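Local coordinates for protein LbpB B-lobe (Moraxella bovis, PDB 3UAQ) that probably takes part in lactoferrin binding at the bacterial cell surface, as the handle-and-barrel N-lobe of a lipoprotein, at residues K110-D115 with Y229-G234; Y206-G211 with F221-F226. All coordinates share one frame; numbering follows the deposited sequence.

Interaction 1. Residues K110-D115 with Y229-G234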
ATOM      1  N   LYS A 110      -9.647  11.730  -1.495  1.00 30.46           N
ATOM      2  CA  LYS A 110      -8.676  10.769  -0.979  1.00 23.29           C
ATOM      3  C   LYS A 110      -9.112   9.354  -1.332  1.00 33.67           C
ATOM      4  O   LYS A 110     -10.264   8.973  -1.097  1.00 38.79           O
ATOM      5  CB  LYS A 110      -8.517  10.925   0.537  1.00 12.01           C
ATOM      6  CG  LYS A 110      -7.760   9.785   1.233  1.00 33.40           C
ATOM      7  CD  LYS A 110      -6.241  10.013   1.284  1.00 54.51           C
ATOM      8  CE  LYS A 110      -5.539   9.027   2.236  1.00 54.73           C
ATOM      9  NZ  LYS A 110      -4.760   7.947   1.545  1.00 42.25           N
ATOM     10  N   ILE A 111      -8.189   8.585  -1.903  1.00 37.23           N
ATOM     11  CA  ILE A 111      -8.482   7.225  -2.359  1.00 31.71           C
ATOM     12  C   ILE A 111      -7.961   6.156  -1.398  1.00 36.14           C
ATOM     13  O   ILE A 111      -6.775   6.141  -1.054  1.00 33.35           O
ATOM     14  CB  ILE A 111      -7.887   6.973  -3.760  1.00 27.96           C
ATOM     15  CG1 ILE A 111      -8.683   7.750  -4.817  1.00 33.71           C
ATOM     16  CG2 ILE A 111      -7.879   5.491  -4.079  1.00 27.58           C
ATOM     17  CD1 ILE A 111      -7.886   8.130  -6.043  1.00 35.52           C
ATOM     18  N   TYR A 112      -8.852   5.264  -0.970  1.00 39.35           N
ATOM     19  CA  TYR A 112      -8.459   4.145  -0.120  1.00 26.72           C
ATOM     20  C   TYR A 112      -8.499   2.845  -0.912  1.00 33.67           C
ATOM     21  O   TYR A 112      -9.399   2.623  -1.728  1.00 38.75           O
ATOM     22  CB  TYR A 112      -9.368   4.040   1.104  1.00 26.56           C
ATOM     23  CG  TYR A 112      -9.395   5.293   1.946  1.00 34.63           C
ATOM     24  CD1 TYR A 112      -8.535   5.447   3.027  1.00 28.11           C
ATOM     25  CD2 TYR A 112     -10.283   6.325   1.664  1.00 36.79           C
ATOM     26  CE1 TYR A 112      -8.557   6.603   3.806  1.00 38.21           C
ATOM     27  CE2 TYR A 112     -10.311   7.484   2.437  1.00 37.12           C
ATOM     28  CZ  TYR A 112      -9.445   7.617   3.503  1.00 41.51           C
ATOM     29  OH  TYR A 112      -9.472   8.764   4.267  1.00 43.21           O
ATOM     30  N   GLN A 113      -7.526   1.982  -0.657  1.00 32.08           N
ATOM     31  CA  GLN A 113      -7.406   0.747  -1.413  1.00 28.68           C
ATOM     32  C   GLN A 113      -6.738  -0.338  -0.583  1.00 37.06           C
ATOM     33  O   GLN A 113      -6.068  -0.051   0.414  1.00 36.23           O
ATOM     34  CB  GLN A 113      -6.603   0.994  -2.689  1.00 28.96           C
ATOM     35  CG  GLN A 113      -5.325   1.800  -2.461  1.00 29.33           C
ATOM     36  CD  GLN A 113      -4.546   2.038  -3.740  1.00 43.04           C
ATOM     37  OE1 GLN A 113      -4.169   1.092  -4.437  1.00 42.11           O
ATOM     38  NE2 GLN A 113      -4.299   3.308  -4.056  1.00 54.69           N
ATOM     39  N   SER A 114      -6.924  -1.585  -1.009  1.00 35.96           N
ATOM     40  CA  SER A 114      -6.389  -2.732  -0.291  1.00 28.98           C
ATOM     41  C   SER A 114      -4.867  -2.764  -0.351  1.00 34.96           C
ATOM     42  O   SER A 114      -4.269  -2.269  -1.305  1.00 40.69           O
ATOM     43  CB  SER A 114      -6.977  -4.025  -0.857  1.00 24.41           C
ATOM     44  OG  SER A 114      -8.313  -4.214  -0.419  1.00 34.81           O
ATOM     45  N   ASP A 115      -4.248  -3.340   0.677  1.00 39.44           N
ATOM     46  CA  ASP A 115      -2.793  -3.481   0.725  1.00 40.97           C
ATOM     47  C   ASP A 115      -2.304  -4.541  -0.259  1.00 40.69           C
ATOM     48  O   ASP A 115      -2.889  -5.620  -0.359  1.00 45.07           O
ATOM     49  CB  ASP A 115      -2.332  -3.812   2.147  1.00 35.37           C
ATOM     50  CG  ASP A 115      -2.301  -2.591   3.048  1.00 56.12           C
ATOM     51  OD1 ASP A 115      -2.948  -1.578   2.703  1.00 57.43           O
ATOM     52  OD2 ASP A 115      -1.628  -2.647   4.101  1.00 65.74           O
ATOM     53  N   TYR A 229     -10.809   1.592  12.560  1.00 37.02           N
ATOM     54  CA  TYR A 229     -11.714   2.590  12.000  1.00 42.96           C
ATOM     55  C   TYR A 229     -11.788   2.470  10.490  1.00 44.03           C
ATOM     56  O   TYR A 229     -11.339   1.472   9.904  1.00 34.21           O
ATOM     57  CB  TYR A 229     -11.250   4.009  12.357  1.00 43.09           C
ATOM     58  CG  TYR A 229     -10.856   4.200  13.804  1.00 63.13           C
ATOM     59  CD1 TYR A 229     -11.787   4.600  14.756  1.00 67.86           C
ATOM     60  CD2 TYR A 229      -9.552   3.968  14.223  1.00 78.17           C
ATOM     61  CE1 TYR A 229     -11.426   4.768  16.085  1.00 79.74           C
ATOM     62  CE2 TYR A 229      -9.183   4.134  15.546  1.00 89.17           C
ATOM     63  CZ  TYR A 229     -10.122   4.533  16.473  1.00 91.12           C
ATOM     64  OH  TYR A 229      -9.750   4.698  17.790  1.00 94.19           O
ATOM     65  N   ALA A 230     -12.388   3.487   9.875  1.00 52.32           N
ATOM     66  CA  ALA A 230     -12.178   3.760   8.461  1.00 44.77           C
ATOM     67  C   ALA A 230     -12.497   2.550   7.601  1.00 43.26           C
ATOM     68  O   ALA A 230     -13.340   1.730   7.976  1.00 44.63           O
ATOM     69  CB  ALA A 230     -10.734   4.220   8.232  1.00 41.23           C
ATOM     70  N   PRO A 231     -11.856   2.463   6.418  1.00 34.65           N
ATOM     71  CA  PRO A 231     -11.763   1.178   5.720  1.00 25.62           C
ATOM     72  C   PRO A 231     -10.840   0.249   6.508  1.00 27.41           C
ATOM     73  O   PRO A 231      -9.676   0.591   6.754  1.00 20.25           O
ATOM     74  CB  PRO A 231     -11.121   1.553   4.368  1.00 19.81           C
ATOM     75  CG  PRO A 231     -10.528   2.913   4.576  1.00 18.62           C
ATOM     76  CD  PRO A 231     -11.438   3.578   5.552  1.00 31.80           C
ATOM     77  N   ARG A 232     -11.364  -0.903   6.916  1.00 29.58           N
ATOM     78  CA  ARG A 232     -10.605  -1.848   7.725  1.00 28.63           C
ATOM     79  C   ARG A 232     -10.002  -2.966   6.870  1.00 35.35           C
ATOM     80  O   ARG A 232     -10.459  -3.225   5.750  1.00 34.79           O
ATOM     81  CB  ARG A 232     -11.513  -2.456   8.796  1.00 23.81           C
ATOM     82  CG  ARG A 232     -12.272  -1.432   9.629  1.00 15.62           C
ATOM     83  CD  ARG A 232     -13.275  -2.122  10.536  1.00 18.59           C
ATOM     84  NE  ARG A 232     -13.931  -1.185  11.440  1.00 33.76           N
ATOM     85  CZ  ARG A 232     -14.989  -0.452  11.109  1.00 41.16           C
ATOM     86  NH1 ARG A 232     -15.499  -0.548   9.890  1.00 34.66           N
ATOM     87  NH2 ARG A 232     -15.529   0.381  11.991  1.00 49.35           N
ATOM     88  N   GLN A 233      -8.985  -3.640   7.403  1.00 32.93           N
ATOM     89  CA  GLN A 233      -8.335  -4.720   6.666  1.00 31.43           C
ATOM     90  C   GLN A 233      -7.894  -5.856   7.578  1.00 32.15           C
ATOM     91  O   GLN A 233      -7.640  -5.646   8.764  1.00 42.17           O
ATOM     92  CB  GLN A 233      -7.125  -4.193   5.882  1.00 21.89           C
ATOM     93  CG  GLN A 233      -7.471  -3.357   4.660  1.00  9.97           C
ATOM     94  CD  GLN A 233      -6.251  -3.065   3.803  1.00 27.66           C
ATOM     95  OE1 GLN A 233      -5.564  -3.981   3.345  1.00 31.57           O
ATOM     96  NE2 GLN A 233      -5.972  -1.782   3.583  1.00 29.22           N
ATOM     97  N   GLY A 234      -7.793  -7.057   7.015  1.00 26.88           N
ATOM     98  CA  GLY A 234      -7.252  -8.192   7.743  1.00 26.04           C
ATOM     99  C   GLY A 234      -8.243  -8.857   8.679  1.00 29.83           C
ATOM    100  O   GLY A 234      -7.849  -9.646   9.538  1.00 31.23           O
TER

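Interaction 2. Residues Y206-G211 with F221-F226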
ATOM      1  N   TYR A 206     -26.143  -5.785  11.311  1.00 36.56           N
ATOM      2  CA  TYR A 206     -25.245  -6.518  10.429  1.00 32.34           C
ATOM      3  C   TYR A 206     -23.778  -6.337  10.799  1.00 27.92           C
ATOM      4  O   TYR A 206     -22.896  -6.865  10.114  1.00 27.38           O
ATOM      5  CB  TYR A 206     -25.468  -6.090   8.979  1.00 31.93           C
ATOM      6  CG  TYR A 206     -26.739  -6.651   8.364  1.00 32.00           C
ATOM      7  CD1 TYR A 206     -27.928  -5.933   8.396  1.00 19.20           C
ATOM      8  CD2 TYR A 206     -26.747  -7.897   7.749  1.00 31.41           C
ATOM      9  CE1 TYR A 206     -29.091  -6.439   7.833  1.00 19.30           C
ATOM     10  CE2 TYR A 206     -27.903  -8.412   7.183  1.00 29.05           C
ATOM     11  CZ  TYR A 206     -29.075  -7.680   7.226  1.00 34.28           C
ATOM     12  OH  TYR A 206     -30.230  -8.194   6.661  1.00 42.98           O
ATOM     13  N   LYS A 207     -23.525  -5.603  11.884  1.00 20.50           N
ATOM     14  CA  LYS A 207     -22.158  -5.265  12.308  1.00 26.24           C
ATOM     15  C   LYS A 207     -21.403  -4.508  11.212  1.00 31.23           C
ATOM     16  O   LYS A 207     -20.189  -4.673  11.047  1.00 31.65           O
ATOM     17  CB  LYS A 207     -21.367  -6.510  12.727  1.00 23.19           C
ATOM     18  CG  LYS A 207     -22.107  -7.455  13.672  1.00 39.92           C
ATOM     19  CD  LYS A 207     -22.688  -6.721  14.868  1.00 57.04           C
ATOM     20  CE  LYS A 207     -23.693  -7.589  15.620  1.00 65.82           C
ATOM     21  NZ  LYS A 207     -24.512  -6.807  16.592  1.00 64.22           N
ATOM     22  N   MET A 208     -22.137  -3.684  10.466  1.00 34.43           N
ATOM     23  CA  MET A 208     -21.553  -2.830   9.440  1.00 27.99           C
ATOM     24  C   MET A 208     -21.597  -1.382   9.899  1.00 31.64           C
ATOM     25  O   MET A 208     -22.424  -1.012  10.733  1.00 28.61           O
ATOM     26  CB  MET A 208     -22.316  -2.974   8.119  1.00 29.28           C
ATOM     27  CG  MET A 208     -22.074  -4.290   7.391  1.00 27.90           C
ATOM     28  SD  MET A 208     -20.469  -4.329   6.554  1.00 40.55           S
ATOM     29  CE  MET A 208     -20.350  -6.058   6.132  1.00 34.24           C
ATOM     30  N   ASP A 209     -20.704  -0.558   9.367  1.00 35.60           N
ATOM     31  CA  ASP A 209     -20.794   0.869   9.624  1.00 24.49           C
ATOM     32  C   ASP A 209     -22.112   1.373   9.064  1.00 29.87           C
ATOM     33  O   ASP A 209     -22.679   0.757   8.161  1.00 37.55           O
ATOM     34  CB  ASP A 209     -19.619   1.613   8.991  1.00 20.07           C
ATOM     35  CG  ASP A 209     -18.313   1.345   9.708  1.00 27.53           C
ATOM     36  OD1 ASP A 209     -18.163   1.796  10.865  1.00 33.28           O
ATOM     37  OD2 ASP A 209     -17.437   0.690   9.108  1.00 36.80           O
ATOM     38  N   SER A 210     -22.608   2.480   9.610  1.00 34.68           N
ATOM     39  CA  SER A 210     -23.900   3.018   9.194  1.00 28.87           C
ATOM     40  C   SER A 210     -23.971   3.295   7.699  1.00 36.63           C
ATOM     41  O   SER A 210     -23.015   3.782   7.094  1.00 40.43           O
ATOM     42  CB  SER A 210     -24.253   4.282   9.975  1.00 21.38           C
ATOM     43  OG  SER A 210     -25.123   3.983  11.054  1.00 43.13           O
ATOM     44  N   GLY A 211     -25.118   2.975   7.109  1.00 43.31           N
ATOM     45  CA  GLY A 211     -25.358   3.261   5.708  1.00 39.57           C
ATOM     46  C   GLY A 211     -24.904   2.140   4.794  1.00 36.71           C
ATOM     47  O   GLY A 211     -25.315   2.073   3.630  1.00 39.48           O
ATOM     48  N   PHE A 221     -14.417  -3.930   4.342  1.00 19.90           N
ATOM     49  CA  PHE A 221     -13.811  -2.837   5.098  1.00 25.65           C
ATOM     50  C   PHE A 221     -14.807  -2.101   6.003  1.00 25.09           C
ATOM     51  O   PHE A 221     -14.404  -1.308   6.859  1.00 22.97           O
ATOM     52  CB  PHE A 221     -13.124  -1.839   4.157  1.00 35.79           C
ATOM     53  CG  PHE A 221     -14.074  -1.097   3.251  1.00 36.54           C
ATOM     54  CD1 PHE A 221     -14.204  -1.448   1.913  1.00 26.50           C
ATOM     55  CD2 PHE A 221     -14.838  -0.044   3.737  1.00 38.21           C
ATOM     56  CE1 PHE A 221     -15.074  -0.764   1.083  1.00 17.07           C
ATOM     57  CE2 PHE A 221     -15.714   0.645   2.908  1.00 30.28           C
ATOM     58  CZ  PHE A 221     -15.830   0.284   1.581  1.00 25.13           C
ATOM     59  N   ALA A 222     -16.100  -2.353   5.806  1.00 24.16           N
ATOM     60  CA  ALA A 222     -17.128  -1.689   6.605  1.00 23.24           C
ATOM     61  C   ALA A 222     -17.636  -2.589   7.725  1.00 25.98           C
ATOM     62  O   ALA A 222     -18.435  -2.162   8.564  1.00 30.52           O
ATOM     63  CB  ALA A 222     -18.280  -1.224   5.723  1.00 20.82           C
ATOM     64  N   GLU A 223     -17.177  -3.837   7.740  1.00 26.72           N
ATOM     65  CA  GLU A 223     -17.566  -4.754   8.804  1.00 32.91           C
ATOM     66  C   GLU A 223     -16.741  -4.463  10.054  1.00 33.81           C
ATOM     67  O   GLU A 223     -15.510  -4.392  10.003  1.00 32.77           O
ATOM     68  CB  GLU A 223     -17.434  -6.209   8.362  1.00 21.65           C
ATOM     69  CG  GLU A 223     -18.316  -7.149   9.163  1.00 31.53           C
ATOM     70  CD  GLU A 223     -18.525  -8.491   8.485  1.00 43.58           C
ATOM     71  OE1 GLU A 223     -17.848  -8.772   7.468  1.00 42.79           O
ATOM     72  OE2 GLU A 223     -19.373  -9.266   8.977  1.00 47.25           O
ATOM     73  N   GLN A 224     -17.430  -4.286  11.172  1.00 29.66           N
ATOM     74  CA  GLN A 224     -16.821  -3.706  12.363  1.00 34.70           C
ATOM     75  C   GLN A 224     -16.082  -4.689  13.277  1.00 39.74           C
ATOM     76  O   GLN A 224     -16.653  -5.659  13.779  1.00 46.44           O
ATOM     77  CB  GLN A 224     -17.879  -2.949  13.175  1.00 37.06           C
ATOM     78  CG  GLN A 224     -18.642  -1.887  12.378  1.00 41.25           C
ATOM     79  CD  GLN A 224     -19.586  -1.078  13.244  1.00 41.43           C
ATOM     80  OE1 GLN A 224     -20.227  -1.613  14.162  1.00 36.56           O
ATOM     81  NE2 GLN A 224     -19.676   0.222  12.962  1.00 23.54           N
ATOM     82  N   VAL A 225     -14.800  -4.413  13.488  1.00 39.79           N
ATOM     83  CA  VAL A 225     -14.056  -5.015  14.576  1.00 33.32           C
ATOM     84  C   VAL A 225     -13.615  -3.870  15.472  1.00 36.48           C
ATOM     85  O   VAL A 225     -13.514  -2.723  15.024  1.00 48.00           O
ATOM     86  CB  VAL A 225     -12.823  -5.793  14.081  1.00 33.63           C
ATOM     87  CG1 VAL A 225     -12.324  -6.735  15.172  1.00 41.76           C
ATOM     88  CG2 VAL A 225     -13.169  -6.584  12.838  1.00 32.16           C
ATOM     89  N   PHE A 226     -13.357  -4.175  16.735  1.00 29.32           N
ATOM     90  CA  PHE A 226     -13.097  -3.134  17.719  1.00 26.63           C
ATOM     91  C   PHE A 226     -11.777  -2.387  17.535  1.00 30.55           C
ATOM     92  O   PHE A 226     -10.738  -2.990  17.264  1.00 28.39           O
ATOM     93  CB  PHE A 226     -13.144  -3.713  19.129  1.00 22.46           C
ATOM     94  CG  PHE A 226     -12.813  -2.710  20.187  1.00 25.07           C
ATOM     95  CD1 PHE A 226     -13.790  -1.856  20.675  1.00 23.19           C
ATOM     96  CD2 PHE A 226     -11.518  -2.592  20.673  1.00 24.92           C
ATOM     97  CE1 PHE A 226     -13.487  -0.906  21.644  1.00 25.59           C
ATOM     98  CE2 PHE A 226     -11.206  -1.646  21.646  1.00 25.78           C
ATOM     99  CZ  PHE A 226     -12.194  -0.803  22.130  1.00 31.59           C
TER

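Interaction 1. Residues K110-D115 with Y229-G234
At the seam between the handle and barrel regions of the N-lobe, Y112 and D115 of the handle meet P231 and Q233, which lie in the long loop that leads into barrel strand 236-243. The contact has an apolar end and a polar end. At the first, the pyrrolidine of P231 crosses the Y112 side chain at about a right angle. P231 CG rests 3.6 Å from Y112 CD1 and 3.8 Å from Y112 CB, while P231 CD stands over one face of the ring, displaced toward its rim. A proline suits this place because its compact, closed ring offers carbon to the aromatic group and brings no amide hydrogen that would need a partner. P231 also packs on W125 and F127 of strand 121-128, and F127 meets the Y112 ring as well.

At the polar end one amide serves two groups of D115. Q233 CG is anti to the carbonyl carbon (chi1 -73°), and the chain beyond it is extended, reaching across to the handle. Q233 OE1 accepts from D115 N at 3.0 Å along a fairly straight path (162° at the hydrogen). Q233 NE2 donates to D115 OD1 at 3.2 Å, arriving from above the carboxylate plane, which stands 87° from the amide plane. The other oxygen, D115 OD2, has a long, weak ion pair with K117. Glutamine fits because its end carries both an acceptor and a donor. Gripped at both its oxygen and its nitrogen, the Q233 amide should be held in one flip orientation.

Interaction 2. Residues Y206-G211 with F221-F226
M208 lays its sulfur against the peptide joining A222 to E223, with M208 SD 3.5 Å from E223 N. Alongside it the backbones form a single antiparallel beta bridge, M208 facing E223 as a non-hydrogen-bonded pair inside the long loop between barrel strands 170-184 and 236-243. Its two flanking bonds run from Q224 N to K207 O (2.8 Å) and from D209 N to A222 O (2.9 Å), so two irregular segments are tied without becoming a sheet.

The M208 chain bends at chi2 (-76°), placing SD back toward the partner segment although its CB sets off away from it. The sulfur also touches A222 CB, and M208 CE lies 3.7 Å from E223 CB, beside the aliphatic part of the glutamate. A flexible, unbranched thioether can follow such a turn, and the small A222 presents only a methyl group to it. F179 of strand 170-184 packs on both M208 and E223. The buried carboxylate of E223 is satisfied beyond the two segments, by a salt bridge to R270 and a hydrogen bond to H236.

D209 has two tasks. Its OD2 makes a salt bridge with R232, which belongs to segment 229-234 of interaction 1. Toward the more exposed side, the extended chain of Q224 brings its amide to the other carboxylate oxygen. Q224 NE2 donates to D209 OD1 at 3.0 Å, nearly straight at 167°; the acceptor lies in the amide plane, whereas the donor comes from above the carboxylate plane.

In the fold
Interaction 2 is largely buried and lies wholly within the long loop between barrel strands 170-184 and 236-243; along the chain it is nested inside the span closed by interaction 1, a surface contact that ties this same loop to the handle. Their centres are about 13 Å apart, and R232 joins them: its guanidinium pairs with D209, and its backbone N probably bonds to F221 O. Chemistry follows place. The handle contact relies on a proline-tyrosine touch and an amide-carboxylate pairing, with no backbone-to-backbone bond between its segments, whereas 206-211 and 221-226 are bridged by their backbones, packed with a methionine, and contain carboxylates matched by arginines.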